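Local structure of glutathione s-transferase (Agrobacterium tumefaciens, 2YCD) at residues 187-192 / 206-211; 176-181 / 201-206. The protein probably catalyses the conjugation of glutathione to electrophilic compounds, as other glutathione transferases do, with a possible part in herbicide detoxification. All blocks are in the same frame, centred on the assembly; numbering follows the deposited sequence.

Contact 1. Residues 187-192 / 206-211; sequences RLESSG and RGKARP. With GTB (S-(p-nitrobenzyl)glutathione), chain B; PO4 (phosphate ion), chain C.
E189 and K208 reach toward each other from opposite directions and form a salt bridge on the surface of the all-helical C-terminal domain of the glutathione transferase fold. It joins the loop after helix 176-185 to the C-terminal part of helix 198-208. The backbones stay well apart, with the CA atoms of E189 and K208 separated by 12.2 Å, so two long side chains span the gap. E189 is extended beyond CG, whereas the bend at K208 chi3 (57°) sets the direction of CE and NZ; CD of K208 also lies near, 3.5 Å from E189 OE2. K208 NZ donates to E189 OE2 at 2.8 Å and approaches from above the carboxylate plane, 41° out of it. The same oxygen also takes a salt bridge from R186 NE, so two cations share one acceptor and would probably keep E189 ionised; K208 has a second, long and weak ion pair with E205.

Further along the same two segments lie a ligand and an ion. R187 belongs to the ligand pocket: its guanidinium lays one face toward the nitrobenzyl ring of S-(p-nitrobenzyl)glutathione, and NH2 of R187 lies 3.5 Å from C6' of the ligand. R210 stands at the N-cap position of helix 211-225 and pairs through NE with E44, linking this corner to helix 35-45 of the thioredoxin-like domain. O4 of a phosphate ion, probably from the crystallisation liquor, lies in the plane of the R210 guanidinium, at its edge, 2.8 Å from NH2 of R210.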
ATOM      1  N   ARG A 187       2.345 -15.394   3.264  1.00  9.89           N
ATOM      2  CA  ARG A 187       1.792 -15.331   4.620  1.00 10.68           C
ATOM      3  C   ARG A 187       0.641 -16.306   4.831  1.00 15.10           C
ATOM      4  O   ARG A 187       0.255 -16.573   5.967  1.00 16.64           O
ATOM      5  CB  ARG A 187       1.378 -13.903   4.967  1.00 12.49           C
ATOM      6  CG  ARG A 187       2.574 -12.974   4.934  1.00 19.32           C
ATOM      7  CD  ARG A 187       2.239 -11.583   5.383  1.00 25.36           C
ATOM      8  NE  ARG A 187       2.127 -11.508   6.834  1.00 27.74           N
ATOM      9  CZ  ARG A 187       2.451 -10.441   7.552  1.00 21.77           C
ATOM     10  NH1 ARG A 187       2.909  -9.343   6.957  1.00 20.50           N
ATOM     11  NH2 ARG A 187       2.293 -10.468   8.864  1.00 21.01           N
ATOM     12  N   LEU A 188       0.128 -16.869   3.742  1.00 11.04           N
ATOM     13  CA  LEU A 188      -0.946 -17.868   3.816  1.00 12.47           C
ATOM     14  C   LEU A 188      -0.464 -19.308   3.790  1.00 15.46           C
ATOM     15  O   LEU A 188      -1.295 -20.225   3.882  1.00 16.24           O
ATOM     16  CB  LEU A 188      -1.938 -17.683   2.675  1.00 12.72           C
ATOM     17  CG  LEU A 188      -2.741 -16.391   2.713  1.00 11.29           C
ATOM     18  CD1 LEU A 188      -3.583 -16.297   1.456  1.00 14.91           C
ATOM     19  CD2 LEU A 188      -3.633 -16.353   3.958  1.00 14.77           C
ATOM     20  N   GLU A 189       0.834 -19.541   3.633  1.00 14.38           N
ATOM     21  CA  GLU A 189       1.327 -20.924   3.516  1.00 18.37           C
ATOM     22  C   GLU A 189       0.885 -21.793   4.696  1.00 19.04           C
ATOM     23  O   GLU A 189       0.348 -22.876   4.493  1.00 18.84           O
ATOM     24  CB  GLU A 189       2.854 -20.977   3.361  1.00 16.76           C
ATOM     25  CG  GLU A 189       3.366 -20.521   1.998  1.00 19.64           C
ATOM     26  CD  GLU A 189       4.891 -20.578   1.874  1.00 23.13           C
ATOM     27  OE1 GLU A 189       5.581 -20.670   2.912  1.00 23.09           O
ATOM     28  OE2 GLU A 189       5.401 -20.526   0.731  1.00 20.52           O
ATOM     29  N   SER A 190       1.079 -21.301   5.915  1.00 17.74           N
ATOM     30  CA  SER A 190       0.795 -22.072   7.126  1.00 21.79           C
ATOM     31  C   SER A 190      -0.687 -22.433   7.283  1.00 22.53           C
ATOM     32  O   SER A 190      -1.028 -23.415   7.959  1.00 22.55           O
ATOM     33  CB  SER A 190       1.280 -21.302   8.360  1.00 20.82           C
ATOM     34  OG  SER A 190       0.511 -20.128   8.557  1.00 26.60           O
ATOM     35  N   SER A 191      -1.562 -21.646   6.659  1.00 20.08           N
ATOM     36  CA  SER A 191      -3.011 -21.829   6.779  1.00 15.93           C
ATOM     37  C   SER A 191      -3.527 -22.921   5.844  1.00 19.94           C
ATOM     38  O   SER A 191      -4.600 -23.476   6.067  1.00 23.51           O
ATOM     39  CB  SER A 191      -3.732 -20.520   6.474  1.00 16.23           C
ATOM     40  OG  SER A 191      -3.721 -20.241   5.076  1.00 18.14           O
ATOM     41  N   GLY A 192      -2.777 -23.210   4.786  1.00 17.82           N
ATOM     42  CA  GLY A 192      -3.197 -24.186   3.790  1.00 18.93           C
ATOM     43  C   GLY A 192      -4.238 -23.668   2.806  1.00 18.68           C
ATOM     44  O   GLY A 192      -4.633 -24.376   1.874  1.00 21.34           O
ATOM     45  N   ARG A 206       6.357 -20.966  -8.440  1.00 11.34           N
ATOM     46  CA  ARG A 206       7.197 -20.487  -9.544  1.00 11.34           C
ATOM     47  C   ARG A 206       8.198 -19.425  -9.063  1.00  9.58           C
ATOM     48  O   ARG A 206       9.363 -19.402  -9.481  1.00 10.59           O
ATOM     49  CB  ARG A 206       6.345 -19.915 -10.682  1.00 14.64           C
ATOM     50  CG  ARG A 206       5.740 -20.978 -11.588  1.00 22.61           C
ATOM     51  CD  ARG A 206       5.289 -20.394 -12.929  1.00 23.15           C
ATOM     52  NE  ARG A 206       4.198 -19.448 -12.785  1.00 21.55           N
ATOM     53  CZ  ARG A 206       2.934 -19.792 -12.590  1.00 18.64           C
ATOM     54  NH1 ARG A 206       2.594 -21.080 -12.493  1.00 16.63           N
ATOM     55  NH2 ARG A 206       2.009 -18.858 -12.491  1.00 20.88           N
ATOM     56  N   GLY A 207       7.731 -18.526  -8.195  1.00 10.62           N
ATOM     57  CA  GLY A 207       8.613 -17.512  -7.635  1.00  9.94           C
ATOM     58  C   GLY A 207       9.671 -18.111  -6.706  1.00  8.51           C
ATOM     59  O   GLY A 207      10.844 -17.743  -6.766  1.00  9.77           O
ATOM     60  N   LYS A 208       9.247 -19.026  -5.842  1.00  8.85           N
ATOM     61  CA  LYS A 208      10.146 -19.648  -4.868  1.00  8.44           C
ATOM     62  C   LYS A 208      11.236 -20.482  -5.530  1.00 11.42           C
ATOM     63  O   LYS A 208      12.292 -20.698  -4.927  1.00 11.53           O
ATOM     64  CB  LYS A 208       9.353 -20.517  -3.884  1.00 11.11           C
ATOM     65  CG  LYS A 208       8.436 -19.700  -2.952  1.00 10.04           C
ATOM     66  CD  LYS A 208       7.457 -20.558  -2.153  1.00 15.06           C
ATOM     67  CE  LYS A 208       8.120 -21.608  -1.308  1.00 24.42           C
ATOM     68  NZ  LYS A 208       7.077 -22.367  -0.539  1.00 22.08           N
ATOM     69  N   ALA A 209      10.998 -20.935  -6.767  1.00  9.81           N
ATOM     70  CA  ALA A 209      11.991 -21.726  -7.483  1.00  9.67           C
ATOM     71  C   ALA A 209      13.077 -20.877  -8.146  1.00 11.48           C
ATOM     72  O   ALA A 209      14.072 -21.416  -8.627  1.00 11.31           O
ATOM     73  CB  ALA A 209      11.295 -22.614  -8.522  1.00  9.96           C
ATOM     74  N   ARG A 210      12.917 -19.557  -8.190  1.00  9.82           N
ATOM     75  CA  ARG A 210      13.935 -18.727  -8.828  1.00  9.90           C
ATOM     76  C   ARG A 210      15.220 -18.676  -7.989  1.00  8.92           C
ATOM     77  O   ARG A 210      15.173 -18.568  -6.767  1.00  9.77           O
ATOM     78  CB  ARG A 210      13.389 -17.320  -9.070  1.00  9.61           C
ATOM     79  CG  ARG A 210      12.207 -17.299 -10.032  1.00  9.68           C
ATOM     80  CD  ARG A 210      11.633 -15.892 -10.215  1.00  9.20           C
ATOM     81  NE  ARG A 210      12.579 -14.954 -10.826  1.00  8.33           N
ATOM     82  CZ  ARG A 210      12.720 -14.767 -12.139  1.00  8.94           C
ATOM     83  NH1 ARG A 210      11.987 -15.464 -13.005  1.00  9.52           N
ATOM     84  NH2 ARG A 210      13.605 -13.900 -12.605  1.00 11.04           N
ATOM     85  N   PRO A 211      16.394 -18.727  -8.634  1.00  9.85           N
ATOM     86  CA  PRO A 211      17.636 -18.719  -7.847  1.00 11.06           C
ATOM     87  C   PRO A 211      17.808 -17.496  -6.951  1.00  8.59           C
ATOM     88  O   PRO A 211      18.367 -17.626  -5.851  1.00  9.80           O
ATOM     89  CB  PRO A 211      18.741 -18.766  -8.920  1.00 12.93           C
ATOM     90  CG  PRO A 211      18.057 -19.286 -10.146  1.00 23.30           C
ATOM     91  CD  PRO A 211      16.626 -18.881 -10.079  1.00 11.22           C
TER
HETATM   92  N1  GTB B 501       4.606  -0.648   5.557  1.00  8.55           N
HETATM   93  CA1 GTB B 501       5.864  -1.143   6.136  1.00  7.62           C
HETATM   94  C1  GTB B 501       6.708  -1.789   5.068  1.00  7.97           C
HETATM   95  O11 GTB B 501       6.114  -2.454   4.193  1.00  8.73           O
HETATM   96  O12 GTB B 501       7.955  -1.653   5.103  1.00  9.39           O
HETATM   97  CB1 GTB B 501       5.524  -2.113   7.278  1.00  9.19           C
HETATM   98  CG1 GTB B 501       6.784  -2.556   8.018  1.00 11.16           C
HETATM   99  CD1 GTB B 501       6.484  -3.602   9.074  1.00 10.41           C
HETATM  100  OE1 GTB B 501       5.322  -3.964   9.262  1.00 12.95           O
HETATM  101  N2  GTB B 501       7.533  -4.086   9.736  1.00  9.57           N
HETATM  102  CA2 GTB B 501       7.399  -5.113  10.771  1.00 10.07           C
HETATM  103  C2  GTB B 501       8.074  -4.709  12.045  1.00 12.39           C
HETATM  104  O2  GTB B 501       9.126  -4.073  12.047  1.00 10.83           O
HETATM  105  CB2 GTB B 501       8.147  -6.379  10.311  1.00  9.79           C
HETATM  106  SG2 GTB B 501       7.445  -7.185   8.911  1.00 12.60           S
HETATM  107  N3  GTB B 501       7.474  -5.103  13.170  1.00 13.82           N
HETATM  108  CA3 GTB B 501       7.997  -4.874  14.506  1.00 15.52           C
HETATM  109  C3  GTB B 501       7.218  -3.869  15.305  1.00 23.30           C
HETATM  110  O31 GTB B 501       6.165  -3.395  14.836  1.00 26.19           O
HETATM  111  O32 GTB B 501       7.691  -3.561  16.423  1.00 26.57           O
HETATM  112  C'  GTB B 501       5.884  -7.820   9.444  1.00 14.42           C
HETATM  113  C1' GTB B 501       5.962  -9.262   9.872  1.00 18.44           C
HETATM  114  C2' GTB B 501       6.151  -9.581  11.207  1.00 26.49           C
HETATM  115  C3' GTB B 501       6.214 -10.918  11.597  1.00 28.95           C
HETATM  116  C4' GTB B 501       6.082 -11.928  10.647  1.00 21.26           C
HETATM  117  N41 GTB B 501       6.135 -13.278  11.042  1.00 28.38           N
HETATM  118  O41 GTB B 501       5.914 -14.183  10.241  1.00 21.74           O
HETATM  119  O42 GTB B 501       6.390 -13.537  12.203  1.00 29.56           O
HETATM  120  C5' GTB B 501       5.883 -11.600   9.313  1.00 22.01           C
HETATM  121  C6' GTB B 501       5.817 -10.266   8.922  1.00 18.20           C
HETATM  122  P   PO4 C 601      13.789 -14.999 -16.307  1.00 19.66           P
HETATM  123  O1  PO4 C 601      12.735 -16.049 -16.075  1.00 28.50           O
HETATM  124  O2  PO4 C 601      15.149 -15.581 -15.982  1.00 17.62           O
HETATM  125  O3  PO4 C 601      13.790 -14.546 -17.753  1.00 22.49           O
HETATM  126  O4  PO4 C 601      13.536 -13.792 -15.432  1.00 26.94           O

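Contact 2. Residues 176-181 / 201-206; sequences AADILM and LAYVER
Helix segments 176-181 and 201-206 cross steeply, their axes 10.6 Å apart at closest approach and their directions 111° from each other, with M181 and V204 the nearest residues by CA position. Y203 bridges this separation. The side chain is directed at helix 176-185, with CG anti to the backbone nitrogen (chi1 171°), and it carries the phenol oxygen in between D178 and M181. The hydroxyl of Y203 donates at 2.7 Å to D178 OD1, which accepts with its anti lone pair, the one away from OD2. The two side chains cross at about a right angle, with carboxylate and ring planes 68° apart, and OD1 of D178 lies at the ring edge, near the ring plane, 3.4 Å from CE1 of Y203. On the CE2 side of the ring edge lies M181, whose CG is 4.0 Å from CE2 of Y203, while bends at the next two torsions of M181 lead the thioether away toward helix 105-135. I182 and L185 extend the apolar bed of the ring along helix 176-185.

D178 has further work at the start of its helix. OD2 accepts from S175 N, S175 OG accepts from A177 N, and F174 touches I179, all consistent with the N-capping box and hydrophobic staple known at this point in the glutathione transferase fold. OD1 also receives L170 N. With Y203 OH and two backbone N-H groups directed at it, the buried carboxylate is held at both oxygens, which would probably stabilise its charge and fix its rotation, tying the helix start to helix 198-208.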
ATOM      1  N   ALA A 176       8.969  -6.673 -10.320  1.00  8.13           N
ATOM      2  CA  ALA A 176       8.812  -6.256  -8.935  1.00  9.10           C
ATOM      3  C   ALA A 176       7.403  -6.512  -8.393  1.00  8.47           C
ATOM      4  O   ALA A 176       7.240  -6.708  -7.182  1.00  7.86           O
ATOM      5  CB  ALA A 176       9.173  -4.790  -8.789  1.00  8.76           C
ATOM      6  N   ALA A 177       6.382  -6.507  -9.257  1.00  7.73           N
ATOM      7  CA  ALA A 177       5.040  -6.815  -8.769  1.00  7.26           C
ATOM      8  C   ALA A 177       4.966  -8.250  -8.255  1.00  6.92           C
ATOM      9  O   ALA A 177       4.296  -8.532  -7.257  1.00  7.83           O
ATOM     10  CB  ALA A 177       3.976  -6.576  -9.864  1.00  8.60           C
ATOM     11  N   ASP A 178       5.642  -9.169  -8.951  1.00  7.70           N
ATOM     12  CA  ASP A 178       5.603 -10.555  -8.524  1.00  7.54           C
ATOM     13  C   ASP A 178       6.345 -10.751  -7.211  1.00  6.62           C
ATOM     14  O   ASP A 178       5.915 -11.537  -6.365  1.00  7.15           O
ATOM     15  CB  ASP A 178       6.137 -11.495  -9.619  1.00  8.72           C
ATOM     16  CG  ASP A 178       5.386 -11.337 -10.918  1.00  8.58           C
ATOM     17  OD1 ASP A 178       4.182 -11.680 -10.976  1.00  8.87           O
ATOM     18  OD2 ASP A 178       6.022 -10.841 -11.864  1.00  9.32           O
ATOM     19  N   ILE A 179       7.450 -10.038  -7.032  1.00  7.39           N
ATOM     20  CA  ILE A 179       8.160 -10.106  -5.751  1.00  8.33           C
ATOM     21  C   ILE A 179       7.216  -9.721  -4.609  1.00  6.41           C
ATOM     22  O   ILE A 179       7.079 -10.457  -3.616  1.00  8.37           O
ATOM     23  CB  ILE A 179       9.400  -9.205  -5.748  1.00  7.88           C
ATOM     24  CG1 ILE A 179      10.460  -9.740  -6.733  1.00  7.61           C
ATOM     25  CG2 ILE A 179       9.952  -9.051  -4.317  1.00  8.78           C
ATOM     26  CD1 ILE A 179      11.742  -8.883  -6.773  1.00  9.88           C
ATOM     27  N   LEU A 180       6.555  -8.574  -4.741  1.00  6.25           N
ATOM     28  CA  LEU A 180       5.684  -8.106  -3.660  1.00  7.17           C
ATOM     29  C   LEU A 180       4.472  -9.011  -3.472  1.00  8.02           C
ATOM     30  O   LEU A 180       4.099  -9.361  -2.333  1.00  7.75           O
ATOM     31  CB  LEU A 180       5.252  -6.657  -3.901  1.00  7.26           C
ATOM     32  CG  LEU A 180       6.393  -5.631  -3.841  1.00  7.38           C
ATOM     33  CD1 LEU A 180       5.879  -4.267  -4.290  1.00  9.64           C
ATOM     34  CD2 LEU A 180       7.027  -5.553  -2.436  1.00  9.78           C
ATOM     35  N   MET A 181       3.872  -9.442  -4.581  1.00  6.97           N
ATOM     36  CA  MET A 181       2.680 -10.281  -4.488  1.00  7.13           C
ATOM     37  C   MET A 181       2.973 -11.668  -3.906  1.00  6.56           C
ATOM     38  O   MET A 181       2.214 -12.159  -3.059  1.00  7.62           O
ATOM     39  CB  MET A 181       2.017 -10.428  -5.862  1.00  7.98           C
ATOM     40  CG  MET A 181       0.666 -11.176  -5.821  1.00  8.38           C
ATOM     41  SD  MET A 181      -0.661 -10.214  -5.045  1.00  8.65           S
ATOM     42  CE  MET A 181      -1.045  -9.053  -6.366  1.00  9.84           C
ATOM     43  N   LEU A 201      -1.223 -21.167  -5.925  1.00 11.78           N
ATOM     44  CA  LEU A 201      -0.195 -22.021  -5.350  1.00 12.14           C
ATOM     45  C   LEU A 201       0.964 -22.215  -6.326  1.00 13.80           C
ATOM     46  O   LEU A 201       2.128 -22.095  -5.957  1.00 12.99           O
ATOM     47  CB  LEU A 201      -0.808 -23.372  -5.000  1.00 15.99           C
ATOM     48  CG  LEU A 201       0.157 -24.362  -4.346  1.00 16.80           C
ATOM     49  CD1 LEU A 201       0.761 -23.760  -3.075  1.00 24.44           C
ATOM     50  CD2 LEU A 201      -0.591 -25.652  -4.038  1.00 23.10           C
ATOM     51  N   ALA A 202       0.643 -22.523  -7.577  1.00 11.34           N
ATOM     52  CA  ALA A 202       1.662 -22.744  -8.597  1.00 11.24           C
ATOM     53  C   ALA A 202       2.455 -21.466  -8.868  1.00  9.00           C
ATOM     54  O   ALA A 202       3.665 -21.513  -9.113  1.00 12.31           O
ATOM     55  CB  ALA A 202       1.019 -23.276  -9.893  1.00 12.58           C
ATOM     56  N   TYR A 203       1.758 -20.331  -8.836  1.00 10.41           N
ATOM     57  CA  TYR A 203       2.378 -19.014  -9.003  1.00  9.96           C
ATOM     58  C   TYR A 203       3.408 -18.745  -7.888  1.00 10.13           C
ATOM     59  O   TYR A 203       4.555 -18.403  -8.158  1.00 10.08           O
ATOM     60  CB  TYR A 203       1.264 -17.960  -9.040  1.00 11.10           C
ATOM     61  CG  TYR A 203       1.713 -16.510  -8.983  1.00  9.98           C
ATOM     62  CD1 TYR A 203       2.394 -15.925 -10.036  1.00  9.26           C
ATOM     63  CD2 TYR A 203       1.438 -15.729  -7.864  1.00  9.61           C
ATOM     64  CE1 TYR A 203       2.794 -14.593  -9.989  1.00 10.25           C
ATOM     65  CE2 TYR A 203       1.817 -14.401  -7.803  1.00  9.06           C
ATOM     66  CZ  TYR A 203       2.497 -13.832  -8.854  1.00  8.50           C
ATOM     67  OH  TYR A 203       2.901 -12.518  -8.775  1.00  9.25           O
ATOM     68  N   VAL A 204       3.006 -18.956  -6.645  1.00  9.83           N
ATOM     69  CA  VAL A 204       3.926 -18.794  -5.518  1.00  9.83           C
ATOM     70  C   VAL A 204       5.131 -19.734  -5.676  1.00 10.53           C
ATOM     71  O   VAL A 204       6.276 -19.319  -5.487  1.00 10.20           O
ATOM     72  CB  VAL A 204       3.203 -19.066  -4.200  1.00  9.49           C
ATOM     73  CG1 VAL A 204       4.205 -19.199  -3.046  1.00 11.04           C
ATOM     74  CG2 VAL A 204       2.201 -17.951  -3.920  1.00 11.72           C
ATOM     75  N   GLU A 205       4.879 -20.996  -6.031  1.00 11.56           N
ATOM     76  CA  GLU A 205       5.974 -21.942  -6.223  1.00 10.91           C
ATOM     77  C   GLU A 205       6.904 -21.541  -7.371  1.00  9.62           C
ATOM     78  O   GLU A 205       8.132 -21.734  -7.277  1.00 10.93           O
ATOM     79  CB  GLU A 205       5.470 -23.386  -6.392  1.00 12.73           C
ATOM     80  CG  GLU A 205       4.787 -23.957  -5.138  1.00 16.78           C
ATOM     81  CD  GLU A 205       5.672 -23.941  -3.896  1.00 39.71           C
ATOM     82  OE1 GLU A 205       6.907 -24.054  -4.034  1.00 38.80           O
ATOM     83  OE2 GLU A 205       5.128 -23.817  -2.776  1.00 33.84           O
ATOM     84  N   ARG A 206       6.357 -20.966  -8.440  1.00 11.34           N
ATOM     85  CA  ARG A 206       7.197 -20.487  -9.544  1.00 11.34           C
ATOM     86  C   ARG A 206       8.198 -19.425  -9.063  1.00  9.58           C
ATOM     87  O   ARG A 206       9.363 -19.402  -9.481  1.00 10.59           O
ATOM     88  CB  ARG A 206       6.345 -19.915 -10.682  1.00 14.64           C
ATOM     89  CG  ARG A 206       5.740 -20.978 -11.588  1.00 22.61           C
ATOM     90  CD  ARG A 206       5.289 -20.394 -12.929  1.00 23.15           C
ATOM     91  NE  ARG A 206       4.198 -19.448 -12.785  1.00 21.55           N
ATOM     92  CZ  ARG A 206       2.934 -19.792 -12.590  1.00 18.64           C
ATOM     93  NH1 ARG A 206       2.594 -21.080 -12.493  1.00 16.63           N
ATOM     94  NH2 ARG A 206       2.009 -18.858 -12.491  1.00 20.88           N
TER

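How the contacts relate
Both contacts tie helix 198-208 to the polypeptide of helix 176-185 and the loop after it, contact 2 near the start of that helix and contact 1 beyond its end. Their centres are 8 Å apart, they share R206, and they touch where E189 OE2 packs against V204 CG1. Contact 2 is buried: a phenol packs beside a methionine and donates to one carboxylate, whose other partners are backbone N-H groups. Contact 1 lies at the surface, buries about half as much area, and relies on a single pair of opposite charges. Contact 1 also includes a ligand-pocket residue, R187, whereas the M181 side chain of contact 2 stays about 11 Å from a bound ligand.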